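Local coordinates for protein putidaredoxin reductase (Pseudomonas putida, PDB 1Q1R) that probably passes electrons from NADH through its bound FAD to the iron-sulfur protein putidaredoxin, which supplies cytochrome P450cam, at residues Arg33-Ala38 with Gly79-Thr84; Leu106-Gly111 with Pro277-Val282; Gly16-Phe21 with Tyr63-Asp68. One frame throughout, in Å; residues are numbered along the deposited sequence.

In the fold
Following the chain from its N terminus, helix 14-25 gives contact 3 its first segment and strand 31-35 gives contact 1 its own. Contact 3 then closes at 63-68 and contact 1 at 79-84, so these two loops cross, and L34 packs on G16, V17 and A20 between them. Contact 2 opens only afterwards, at 106-111, and closes a much longer loop of 165 residues at 277-282. Strands 31-35, 105-108 and 279-281 belong to one parallel sheet; contact 3 packs helix 14-25 of that Rossmann-type unit against segment 63-68. Contacts 1 and 2, with centres about 14 Å apart, both touch FAD. A109 and V282 of contact 2 also meet the helix of contact 3.

Contact 1. Residues Arg33-Ala38 with Gly79-Thr84; sequences RLVGDA and GGTQVT. With FAD (flavin-adenine dinucleotide), chain C.
G36 and T81 meet backbone to backbone where strand 31-35 runs out into a loop: T81 N donates to G36 O at 2.9 Å, and G80 N donates to A38 O at 2.8 Å. G80 has a positive phi of 54°, a backbone shape that glycine adopts most easily. V35, the last residue of the strand, holds CG1 anti to its backbone nitrogen (chi1 -176°), and that branch touches both T81 CB and, at 3.9 Å, V83 CG2, the two valine side chains crossing at about a right angle. D37 supplies the polar end. Its CG sits between backbone N and carbonyl carbon (chi1 56°), which carries OD2 to the ribose, where FAD O2B donates to it at 2.6 Å. An asparagine here would probably weaken the grip on the ribose, since the charge that draws in the hydroxyl would be gone. V83 reads the adenine with its backbone: V83 N donates almost straight to FAD N1A at 2.9 Å, and FAD N6A donates to V83 O at 2.8 Å. An acid for the ribose just past the end of the second strand is a familiar Rossmann feature; paired with an amide and a carbonyl for the base, it implies recognition of both adenine and sugar.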
loop_
_atom_site.group_PDB
_atom_site.type_symbol
_atom_site.label_atom_id
_atom_site.label_comp_id
_atom_site.label_asym_id
_atom_site.label_seq_id
_atom_site.Cartn_x
_atom_site.Cartn_y
_atom_site.Cartn_z
ATOM N N ARG A 33 -21.968 -10.118 4.744
ATOM C CA ARG A 33 -22.365 -8.956 3.966
ATOM C C ARG A 33 -21.202 -8.009 3.725
ATOM O O ARG A 33 -20.605 -7.497 4.668
ATOM C CB ARG A 33 -23.492 -8.189 4.665
ATOM C CG ARG A 33 -24.845 -8.334 3.988
ATOM C CD ARG A 33 -25.713 -7.105 4.227
ATOM N NE ARG A 33 -26.875 -7.071 3.340
ATOM C CZ ARG A 33 -27.938 -7.858 3.466
ATOM N NH1 ARG A 33 -27.994 -8.749 4.449
ATOM N NH2 ARG A 33 -28.944 -7.760 2.605
ATOM N N LEU A 34 -20.884 -7.790 2.452
ATOM C CA LEU A 34 -19.822 -6.874 2.066
ATOM C C LEU A 34 -20.513 -5.584 1.673
ATOM O O LEU A 34 -21.392 -5.593 0.817
ATOM C CB LEU A 34 -19.046 -7.408 0.863
ATOM C CG LEU A 34 -17.783 -8.236 1.091
ATOM C CD1 LEU A 34 -17.287 -8.744 -0.246
ATOM C CD2 LEU A 34 -16.707 -7.387 1.771
ATOM N N VAL A 35 -20.130 -4.481 2.300
ATOM C CA VAL A 35 -20.736 -3.196 1.989
ATOM C C VAL A 35 -19.645 -2.181 1.688
ATOM O O VAL A 35 -18.757 -1.959 2.505
ATOM C CB VAL A 35 -21.588 -2.689 3.171
ATOM C CG1 VAL A 35 -22.299 -1.397 2.783
ATOM C CG2 VAL A 35 -22.595 -3.758 3.579
ATOM N N GLY A 36 -19.710 -1.570 0.510
ATOM C CA GLY A 36 -18.707 -0.587 0.148
ATOM C C GLY A 36 -19.281 0.580 -0.628
ATOM O O GLY A 36 -20.282 0.433 -1.333
ATOM N N ASP A 37 -18.660 1.746 -0.504
ATOM C CA ASP A 37 -19.155 2.908 -1.222
ATOM C C ASP A 37 -18.757 2.858 -2.692
ATOM O O ASP A 37 -19.325 3.570 -3.515
ATOM C CB ASP A 37 -18.671 4.210 -0.571
ATOM C CG ASP A 37 -17.158 4.291 -0.434
ATOM O OD1 ASP A 37 -16.671 5.364 -0.012
ATOM O OD2 ASP A 37 -16.457 3.302 -0.733
ATOM N N ALA A 38 -17.786 2.008 -3.020
ATOM C CA ALA A 38 -17.347 1.870 -4.404
ATOM C C ALA A 38 -18.444 1.138 -5.173
ATOM O O ALA A 38 -19.105 0.256 -4.633
ATOM C CB ALA A 38 -16.035 1.080 -4.472
ATOM N N GLY A 79 -22.651 -2.794 -3.147
ATOM C CA GLY A 79 -21.826 -1.682 -3.589
ATOM C C GLY A 79 -22.546 -0.350 -3.654
ATOM O O GLY A 79 -23.752 -0.275 -3.424
ATOM N N GLY A 80 -21.795 0.703 -3.967
ATOM C CA GLY A 80 -22.361 2.038 -4.060
ATOM C C GLY A 80 -23.103 2.452 -2.805
ATOM O O GLY A 80 -23.996 3.293 -2.851
ATOM N N THR A 81 -22.720 1.870 -1.674
ATOM C CA THR A 81 -23.382 2.167 -0.412
ATOM C C THR A 81 -22.404 2.591 0.670
ATOM O O THR A 81 -21.481 1.853 1.015
ATOM C CB THR A 81 -24.166 0.950 0.081
ATOM O OG1 THR A 81 -25.046 0.515 -0.959
ATOM C CG2 THR A 81 -24.989 1.301 1.311
ATOM N N GLN A 82 -22.620 3.787 1.204
ATOM C CA GLN A 82 -21.764 4.326 2.245
ATOM C C GLN A 82 -22.320 4.069 3.642
ATOM O O GLN A 82 -23.490 4.333 3.911
ATOM C CB GLN A 82 -21.593 5.831 2.051
ATOM C CG GLN A 82 -20.783 6.498 3.150
ATOM C CD GLN A 82 -20.939 8.008 3.162
ATOM O OE1 GLN A 82 -20.354 8.696 4.000
ATOM N NE2 GLN A 82 -21.737 8.531 2.234
ATOM N N VAL A 83 -21.475 3.541 4.522
ATOM C CA VAL A 83 -21.868 3.296 5.904
ATOM C C VAL A 83 -21.529 4.602 6.617
ATOM O O VAL A 83 -20.371 5.029 6.624
ATOM C CB VAL A 83 -21.065 2.131 6.527
ATOM C CG1 VAL A 83 -21.404 1.997 8.004
ATOM C CG2 VAL A 83 -21.382 0.830 5.798
ATOM N N THR A 84 -22.540 5.244 7.200
ATOM C CA THR A 84 -22.336 6.525 7.871
ATOM C C THR A 84 -22.131 6.456 9.380
ATOM O O THR A 84 -21.612 7.395 9.976
ATOM C CB THR A 84 -23.512 7.483 7.588
ATOM O OG1 THR A 84 -24.747 6.833 7.917
ATOM C CG2 THR A 84 -23.533 7.884 6.120
HETATM P PA FAD C . -8.858 0.003 0.208
HETATM O O1A FAD C . -8.799 1.480 0.320
HETATM O O2A FAD C . -8.341 -0.634 -1.024
HETATM O O5B FAD C . -10.368 -0.487 0.420
HETATM C C5B FAD C . -11.242 0.143 1.364
HETATM C C4B FAD C . -12.622 0.334 0.711
HETATM O O4B FAD C . -13.632 0.608 1.747
HETATM C C3B FAD C . -12.627 1.559 -0.216
HETATM O O3B FAD C . -13.444 1.279 -1.361
HETATM C C2B FAD C . -13.292 2.621 0.624
HETATM O O2B FAD C . -13.932 3.590 -0.212
HETATM C C1B FAD C . -14.337 1.809 1.361
HETATM N N9A FAD C . -14.950 2.511 2.522
HETATM C C8A FAD C . -14.314 3.258 3.443
HETATM N N7A FAD C . -15.213 3.738 4.311
HETATM C C5A FAD C . -16.412 3.294 3.943
HETATM C C6A FAD C . -17.703 3.463 4.449
HETATM N N6A FAD C . -17.909 4.219 5.526
HETATM N N1A FAD C . -18.745 2.859 3.827
HETATM C C2A FAD C . -18.554 2.104 2.736
HETATM N N3A FAD C . -17.323 1.932 2.233
HETATM C C4A FAD C . -16.246 2.513 2.816
HETATM N N1 FAD C . 0.691 -2.869 -2.309
HETATM C C2 FAD C . 1.706 -3.813 -2.507
HETATM O O2 FAD C . 1.966 -4.631 -1.625
HETATM N N3 FAD C . 2.412 -3.825 -3.723
HETATM C C4 FAD C . 2.093 -2.892 -4.738
HETATM O O4 FAD C . 2.688 -2.943 -5.813
HETATM C C4X FAD C . 1.077 -1.945 -4.535
HETATM N N5 FAD C . 0.725 -1.075 -5.526
HETATM C C5X FAD C . -0.306 -0.191 -5.388
HETATM C C6 FAD C . -0.654 0.671 -6.450
HETATM C C7 FAD C . -1.737 1.569 -6.316
HETATM C C7M FAD C . -2.074 2.523 -7.478
HETATM C C8 FAD C . -2.483 1.599 -5.110
HETATM C C8M FAD C . -3.684 2.542 -4.937
HETATM C C9 FAD C . -2.135 0.740 -4.053
HETATM C C9A FAD C . -1.049 -0.153 -4.185
HETATM N N10 FAD C . -0.692 -1.039 -3.132
HETATM C C10 FAD C . 0.375 -1.942 -3.317
HETATM C "C1'" FAD C . -1.430 -1.009 -1.833
HETATM C "C2'" FAD C . -2.424 -2.170 -1.749
HETATM O "O2'" FAD C . -3.195 -2.213 -2.954
HETATM C "C3'" FAD C . -3.355 -2.014 -0.533
HETATM O "O3'" FAD C . -2.558 -1.868 0.650
HETATM C "C4'" FAD C . -4.273 -3.235 -0.390
HETATM O "O4'" FAD C . -5.060 -3.382 -1.574
HETATM C "C5'" FAD C . -5.217 -3.116 0.819
HETATM O "O5'" FAD C . -6.237 -2.123 0.621
HETATM P P FAD C . -7.485 -2.078 1.646
HETATM O O1P FAD C . -8.490 -3.061 1.193
HETATM O O2P FAD C . -6.947 -2.218 3.018
HETATM O O3P FAD C . -8.059 -0.566 1.501
#

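Contact 2. Residues Leu106-Gly111 with Pro277-Val282; sequences LVLATG and PLIMAV. With FAD (flavin-adenine dinucleotide), chain C.
L106 and L108 pair in parallel with 279-281, the bonds alternating in direction across the strands. L106 N gives its hydrogen to L278 O at 2.9 Å, and L106 O in turn receives M280 N at 2.8 Å. One step on, L108 N donates to M280 O, also at 2.8 Å, while L108 O takes the more bent bond from V282 N at 3.1 Å, with an angle of 144° at the hydrogen. V107 turns its amide and carbonyl the other way, to strand 6-10, which makes 105-108 an inner strand of the sheet. Side chains fill both faces. On one, L108 CD1 meets I279 CG2; on the other, the bend of M280 at chi3 (-72°) brings CE to V107 CG2 at 3.6 Å. Just past the strands, V282 CG1 lies against A109 CB. Here a water completes the network: it accepts from G111 N at 2.7 Å and donates to V282 O at 2.6 Å and to FAD O2P at 2.9 Å. G111 CA also passes close to the FAD phosphates. The loops that follow the two strands thus share one water with a phosphate oxygen of FAD: fed by G111 N, it spends one hydrogen on V282 O and one on O2P, without a charged side chain from either segment.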
loop_
_atom_site.group_PDB
_atom_site.type_symbol
_atom_site.label_atom_id
_atom_site.label_comp_id
_atom_site.label_asym_id
_atom_site.label_seq_id
_atom_site.Cartn_x
_atom_site.Cartn_y
_atom_site.Cartn_z
ATOM N N LEU A 106 -18.566 -7.448 13.332
ATOM C CA LEU A 106 -18.339 -6.353 12.399
ATOM C C LEU A 106 -16.853 -6.221 12.056
ATOM O O LEU A 106 -15.994 -6.245 12.941
ATOM C CB LEU A 106 -18.854 -5.043 13.002
ATOM C CG LEU A 106 -18.744 -3.777 12.148
ATOM C CD1 LEU A 106 -19.504 -3.965 10.843
ATOM C CD2 LEU A 106 -19.291 -2.587 12.927
ATOM N N VAL A 107 -16.559 -6.091 10.766
ATOM C CA VAL A 107 -15.185 -5.945 10.300
ATOM C C VAL A 107 -15.038 -4.643 9.527
ATOM O O VAL A 107 -15.721 -4.423 8.527
ATOM C CB VAL A 107 -14.774 -7.112 9.375
ATOM C CG1 VAL A 107 -13.356 -6.889 8.844
ATOM C CG2 VAL A 107 -14.859 -8.432 10.131
ATOM N N LEU A 108 -14.151 -3.776 10.001
ATOM C CA LEU A 108 -13.910 -2.504 9.344
ATOM C C LEU A 108 -12.680 -2.601 8.440
ATOM O O LEU A 108 -11.537 -2.584 8.910
ATOM C CB LEU A 108 -13.722 -1.400 10.389
ATOM C CG LEU A 108 -14.909 -1.228 11.355
ATOM C CD1 LEU A 108 -14.644 -0.060 12.286
ATOM C CD2 LEU A 108 -16.202 -0.998 10.564
ATOM N N ALA A 109 -12.934 -2.718 7.139
ATOM C CA ALA A 109 -11.884 -2.819 6.132
ATOM C C ALA A 109 -12.016 -1.575 5.261
ATOM O O ALA A 109 -12.129 -1.660 4.038
ATOM C CB ALA A 109 -12.094 -4.075 5.296
ATOM N N THR A 110 -11.978 -0.422 5.920
ATOM C CA THR A 110 -12.157 0.877 5.284
ATOM C C THR A 110 -10.990 1.478 4.516
ATOM O O THR A 110 -11.149 2.513 3.873
ATOM C CB THR A 110 -12.621 1.903 6.330
ATOM O OG1 THR A 110 -11.650 1.983 7.382
ATOM C CG2 THR A 110 -13.955 1.481 6.919
ATOM N N GLY A 111 -9.824 0.848 4.594
ATOM C CA GLY A 111 -8.665 1.349 3.877
ATOM C C GLY A 111 -8.313 2.797 4.163
ATOM O O GLY A 111 -8.349 3.245 5.309
ATOM N N PRO A 277 -15.101 -5.439 21.350
ATOM C CA PRO A 277 -14.943 -6.879 21.126
ATOM C C PRO A 277 -15.543 -7.433 19.835
ATOM O O PRO A 277 -14.922 -8.258 19.165
ATOM C CB PRO A 277 -15.603 -7.490 22.359
ATOM C CG PRO A 277 -15.297 -6.487 23.419
ATOM C CD PRO A 277 -15.590 -5.182 22.718
ATOM N N LEU A 278 -16.747 -6.989 19.492
ATOM C CA LEU A 278 -17.416 -7.479 18.292
ATOM C C LEU A 278 -16.979 -6.754 17.017
ATOM O O LEU A 278 -17.401 -7.118 15.921
ATOM C CB LEU A 278 -18.942 -7.367 18.447
ATOM C CG LEU A 278 -19.634 -7.931 19.698
ATOM C CD1 LEU A 278 -19.194 -9.365 19.955
ATOM C CD2 LEU A 278 -19.301 -7.060 20.892
ATOM N N ILE A 279 -16.137 -5.734 17.157
ATOM C CA ILE A 279 -15.669 -4.975 15.998
ATOM C C ILE A 279 -14.168 -5.127 15.765
ATOM O O ILE A 279 -13.357 -4.852 16.652
ATOM C CB ILE A 279 -15.969 -3.463 16.151
ATOM C CG1 ILE A 279 -17.458 -3.239 16.431
ATOM C CG2 ILE A 279 -15.562 -2.721 14.878
ATOM C CD1 ILE A 279 -17.802 -1.795 16.764
ATOM N N MET A 280 -13.803 -5.561 14.563
ATOM C CA MET A 280 -12.400 -5.729 14.199
ATOM C C MET A 280 -12.039 -4.754 13.076
ATOM O O MET A 280 -12.923 -4.185 12.434
ATOM C CB MET A 280 -12.145 -7.168 13.730
ATOM C CG MET A 280 -12.487 -8.239 14.753
ATOM S SD MET A 280 -12.178 -9.923 14.156
ATOM C CE MET A 280 -13.457 -10.113 13.007
ATOM N N ALA A 281 -10.741 -4.549 12.855
ATOM C CA ALA A 281 -10.261 -3.672 11.786
ATOM C C ALA A 281 -9.220 -4.466 11.000
ATOM O O ALA A 281 -8.591 -5.372 11.549
ATOM C CB ALA A 281 -9.645 -2.408 12.359
ATOM N N VAL A 282 -9.027 -4.128 9.726
ATOM C CA VAL A 282 -8.086 -4.872 8.888
ATOM C C VAL A 282 -7.618 -4.070 7.671
ATOM O O VAL A 282 -8.371 -3.262 7.127
ATOM C CB VAL A 282 -8.756 -6.180 8.399
ATOM C CG1 VAL A 282 -9.979 -5.846 7.562
ATOM C CG2 VAL A 282 -7.781 -7.032 7.607
HETATM P PA FAD C . -8.858 0.003 0.208
HETATM O O1A FAD C . -8.799 1.480 0.320
HETATM O O2A FAD C . -8.341 -0.634 -1.024
HETATM O O5B FAD C . -10.368 -0.487 0.420
HETATM C C5B FAD C . -11.242 0.143 1.364
HETATM C C4B FAD C . -12.622 0.334 0.711
HETATM O O4B FAD C . -13.632 0.608 1.747
HETATM C C3B FAD C . -12.627 1.559 -0.216
HETATM O O3B FAD C . -13.444 1.279 -1.361
HETATM C C2B FAD C . -13.292 2.621 0.624
HETATM O O2B FAD C . -13.932 3.590 -0.212
HETATM C C1B FAD C . -14.337 1.809 1.361
HETATM N N9A FAD C . -14.950 2.511 2.522
HETATM C C8A FAD C . -14.314 3.258 3.443
HETATM N N7A FAD C . -15.213 3.738 4.311
HETATM C C5A FAD C . -16.412 3.294 3.943
HETATM C C6A FAD C . -17.703 3.463 4.449
HETATM N N6A FAD C . -17.909 4.219 5.526
HETATM N N1A FAD C . -18.745 2.859 3.827
HETATM C C2A FAD C . -18.554 2.104 2.736
HETATM N N3A FAD C . -17.323 1.932 2.233
HETATM C C4A FAD C . -16.246 2.513 2.816
HETATM N N1 FAD C . 0.691 -2.869 -2.309
HETATM C C2 FAD C . 1.706 -3.813 -2.507
HETATM O O2 FAD C . 1.966 -4.631 -1.625
HETATM N N3 FAD C . 2.412 -3.825 -3.723
HETATM C C4 FAD C . 2.093 -2.892 -4.738
HETATM O O4 FAD C . 2.688 -2.943 -5.813
HETATM C C4X FAD C . 1.077 -1.945 -4.535
HETATM N N5 FAD C . 0.725 -1.075 -5.526
HETATM C C5X FAD C . -0.306 -0.191 -5.388
HETATM C C6 FAD C . -0.654 0.671 -6.450
HETATM C C7 FAD C . -1.737 1.569 -6.316
HETATM C C7M FAD C . -2.074 2.523 -7.478
HETATM C C8 FAD C . -2.483 1.599 -5.110
HETATM C C8M FAD C . -3.684 2.542 -4.937
HETATM C C9 FAD C . -2.135 0.740 -4.053
HETATM C C9A FAD C . -1.049 -0.153 -4.185
HETATM N N10 FAD C . -0.692 -1.039 -3.132
HETATM C C10 FAD C . 0.375 -1.942 -3.317
HETATM C "C1'" FAD C . -1.430 -1.009 -1.833
HETATM C "C2'" FAD C . -2.424 -2.170 -1.749
HETATM O "O2'" FAD C . -3.195 -2.213 -2.954
HETATM C "C3'" FAD C . -3.355 -2.014 -0.533
HETATM O "O3'" FAD C . -2.558 -1.868 0.650
HETATM C "C4'" FAD C . -4.273 -3.235 -0.390
HETATM O "O4'" FAD C . -5.060 -3.382 -1.574
HETATM C "C5'" FAD C . -5.217 -3.116 0.819
HETATM O "O5'" FAD C . -6.237 -2.123 0.621
HETATM P P FAD C . -7.485 -2.078 1.646
HETATM O O1P FAD C . -8.490 -3.061 1.193
HETATM O O2P FAD C . -6.947 -2.218 3.018
HETATM O O3P FAD C . -8.059 -0.566 1.501
HETATM O O HOH W 1 -8.513 -1.399 5.304
#

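Contact 3. Residues Gly16-Phe21 with Tyr63-Asp68; sequences GVEVAF and YLRTPD
R65 lies flat along F21, guanidinium over ring, with the two planes 12° apart and their centres 4.4 Å from one another. In an off-centre cation-pi contact, CZ stands 34° from the ring normal, nearer the F21 CB end, while R65 CG sits over the ring face, 3.8 Å from its centroid, in a CH-pi contact. A bend at chi2 (-80°) folds the arginine so that methylene and guanidinium can share the same aromatic surface. At the guanidinium edge, near its plane, comes E18 OE1, in a long salt bridge of 3.6 Å to R65 NH2. A water donates to E18 OE1 at 2.6 Å and accepts a weak bond from R65 NE, adding a second route between the charges. Beside this pair L64 pushes CD1 against V17, 3.8 Å from its CB. V17, E18 and F21 stand on helix 14-25, which follows the first strand of the Rossmann-type unit; G16 is the last glycine of a GxGxxG pattern, consistent with the dinucleotide-binding role of the fold. The helical bond from F21 N to V17 O, at 3.0 Å, helps set the spacing of these side chains. Farther out, Y70 of helix 67-72 meets the F21 ring edge-to-face and also touches V17 and R65. E18 OE2 has a weak, long ion pair with R310, and on the sheet side L34 packs against V17 and A20.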
loop_
_atom_site.group_PDB
_atom_site.type_symbol
_atom_site.label_atom_id
_atom_site.label_comp_id
_atom_site.label_asym_id
_atom_site.label_seq_id
_atom_site.Cartn_x
_atom_site.Cartn_y
_atom_site.Cartn_z
ATOM N N GLY A 16 -11.229 -6.255 2.794
ATOM C CA GLY A 16 -12.586 -6.709 3.049
ATOM C C GLY A 16 -12.971 -7.969 2.303
ATOM O O GLY A 16 -13.520 -8.903 2.890
ATOM N N VAL A 17 -12.688 -8.000 1.004
ATOM C CA VAL A 17 -13.013 -9.150 0.168
ATOM C C VAL A 17 -12.294 -10.421 0.625
ATOM O O VAL A 17 -12.880 -11.507 0.616
ATOM C CB VAL A 17 -12.668 -8.861 -1.322
ATOM C CG1 VAL A 17 -12.783 -10.127 -2.151
ATOM C CG2 VAL A 17 -13.615 -7.788 -1.871
ATOM N N GLU A 18 -11.027 -10.285 1.019
ATOM C CA GLU A 18 -10.243 -11.433 1.478
ATOM C C GLU A 18 -10.829 -11.975 2.793
ATOM O O GLU A 18 -10.809 -13.177 3.046
ATOM C CB GLU A 18 -8.784 -11.020 1.673
ATOM C CG GLU A 18 -7.827 -12.165 1.977
ATOM C CD GLU A 18 -7.878 -13.270 0.936
ATOM O OE1 GLU A 18 -7.923 -12.961 -0.277
ATOM O OE2 GLU A 18 -7.865 -14.454 1.338
ATOM N N VAL A 19 -11.351 -11.084 3.628
ATOM C CA VAL A 19 -11.961 -11.512 4.883
ATOM C C VAL A 19 -13.213 -12.313 4.531
ATOM O O VAL A 19 -13.429 -13.418 5.036
ATOM C CB VAL A 19 -12.357 -10.301 5.764
ATOM C CG1 VAL A 19 -13.298 -10.745 6.883
ATOM C CG2 VAL A 19 -11.113 -9.663 6.359
ATOM N N ALA A 20 -14.024 -11.754 3.638
ATOM C CA ALA A 20 -15.260 -12.396 3.206
ATOM C C ALA A 20 -15.041 -13.816 2.680
ATOM O O ALA A 20 -15.635 -14.772 3.190
ATOM C CB ALA A 20 -15.943 -11.538 2.137
ATOM N N PHE A 21 -14.197 -13.959 1.662
ATOM C CA PHE A 21 -13.935 -15.275 1.093
ATOM C C PHE A 21 -13.130 -16.173 2.023
ATOM O O PHE A 21 -13.298 -17.391 2.007
ATOM C CB PHE A 21 -13.235 -15.152 -0.264
ATOM C CG PHE A 21 -14.148 -14.705 -1.371
ATOM C CD1 PHE A 21 -14.374 -13.354 -1.604
ATOM C CD2 PHE A 21 -14.827 -15.639 -2.145
ATOM C CE1 PHE A 21 -15.264 -12.941 -2.588
ATOM C CE2 PHE A 21 -15.719 -15.236 -3.132
ATOM C CZ PHE A 21 -15.939 -13.885 -3.354
ATOM N N TYR A 63 -10.360 -8.046 -11.621
ATOM C CA TYR A 63 -11.270 -8.570 -10.600
ATOM C C TYR A 63 -10.557 -9.394 -9.530
ATOM O O TYR A 63 -9.742 -10.266 -9.846
ATOM C CB TYR A 63 -12.355 -9.446 -11.244
ATOM C CG TYR A 63 -13.237 -8.758 -12.268
ATOM C CD1 TYR A 63 -13.979 -9.509 -13.185
ATOM C CD2 TYR A 63 -13.344 -7.365 -12.322
ATOM C CE1 TYR A 63 -14.805 -8.896 -14.132
ATOM C CE2 TYR A 63 -14.170 -6.738 -13.269
ATOM C CZ TYR A 63 -14.895 -7.511 -14.168
ATOM O OH TYR A 63 -15.706 -6.903 -15.109
ATOM N N LEU A 64 -10.863 -9.115 -8.265
ATOM C CA LEU A 64 -10.279 -9.866 -7.160
ATOM C C LEU A 64 -10.847 -11.280 -7.246
ATOM O O LEU A 64 -10.133 -12.267 -7.052
ATOM C CB LEU A 64 -10.658 -9.232 -5.815
ATOM C CG LEU A 64 -10.079 -7.849 -5.501
ATOM C CD1 LEU A 64 -10.483 -7.440 -4.086
ATOM C CD2 LEU A 64 -8.558 -7.880 -5.627
ATOM N N ARG A 65 -12.144 -11.352 -7.538
ATOM C CA ARG A 65 -12.871 -12.614 -7.698
ATOM C C ARG A 65 -13.904 -12.381 -8.798
ATOM O O ARG A 65 -14.414 -11.271 -8.931
ATOM C CB ARG A 65 -13.619 -12.977 -6.417
ATOM C CG ARG A 65 -12.763 -13.032 -5.179
ATOM C CD ARG A 65 -11.988 -14.326 -5.080
ATOM N NE ARG A 65 -11.157 -14.312 -3.879
ATOM C CZ ARG A 65 -10.868 -15.386 -3.154
ATOM N NH1 ARG A 65 -11.346 -16.577 -3.506
ATOM N NH2 ARG A 65 -10.112 -15.263 -2.070
ATOM N N THR A 66 -14.216 -13.410 -9.579
ATOM C CA THR A 66 -15.213 -13.254 -10.634
ATOM C C THR A 66 -16.543 -12.911 -9.971
ATOM O O THR A 66 -16.773 -13.264 -8.815
ATOM C CB THR A 66 -15.399 -14.549 -11.453
ATOM O OG1 THR A 66 -15.816 -15.608 -10.582
ATOM C CG2 THR A 66 -14.103 -14.941 -12.140
ATOM N N PRO A 67 -17.433 -12.211 -10.692
ATOM C CA PRO A 67 -18.740 -11.831 -10.143
ATOM C C PRO A 67 -19.574 -13.012 -9.647
ATOM O O PRO A 67 -20.296 -12.888 -8.657
ATOM C CB PRO A 67 -19.401 -11.103 -11.309
ATOM C CG PRO A 67 -18.235 -10.461 -11.993
ATOM C CD PRO A 67 -17.220 -11.584 -12.009
ATOM N N ASP A 68 -19.479 -14.148 -10.330
ATOM C CA ASP A 68 -20.239 -15.329 -9.929
ATOM C C ASP A 68 -19.765 -15.879 -8.590
ATOM O O ASP A 68 -20.553 -16.446 -7.831
ATOM C CB ASP A 68 -20.134 -16.435 -10.987
ATOM C CG ASP A 68 -20.810 -16.064 -12.296
ATOM O OD1 ASP A 68 -21.940 -15.532 -12.258
ATOM O OD2 ASP A 68 -20.216 -16.321 -13.367
HETATM O O HOH W 2 -9.162 -11.915 -2.350
#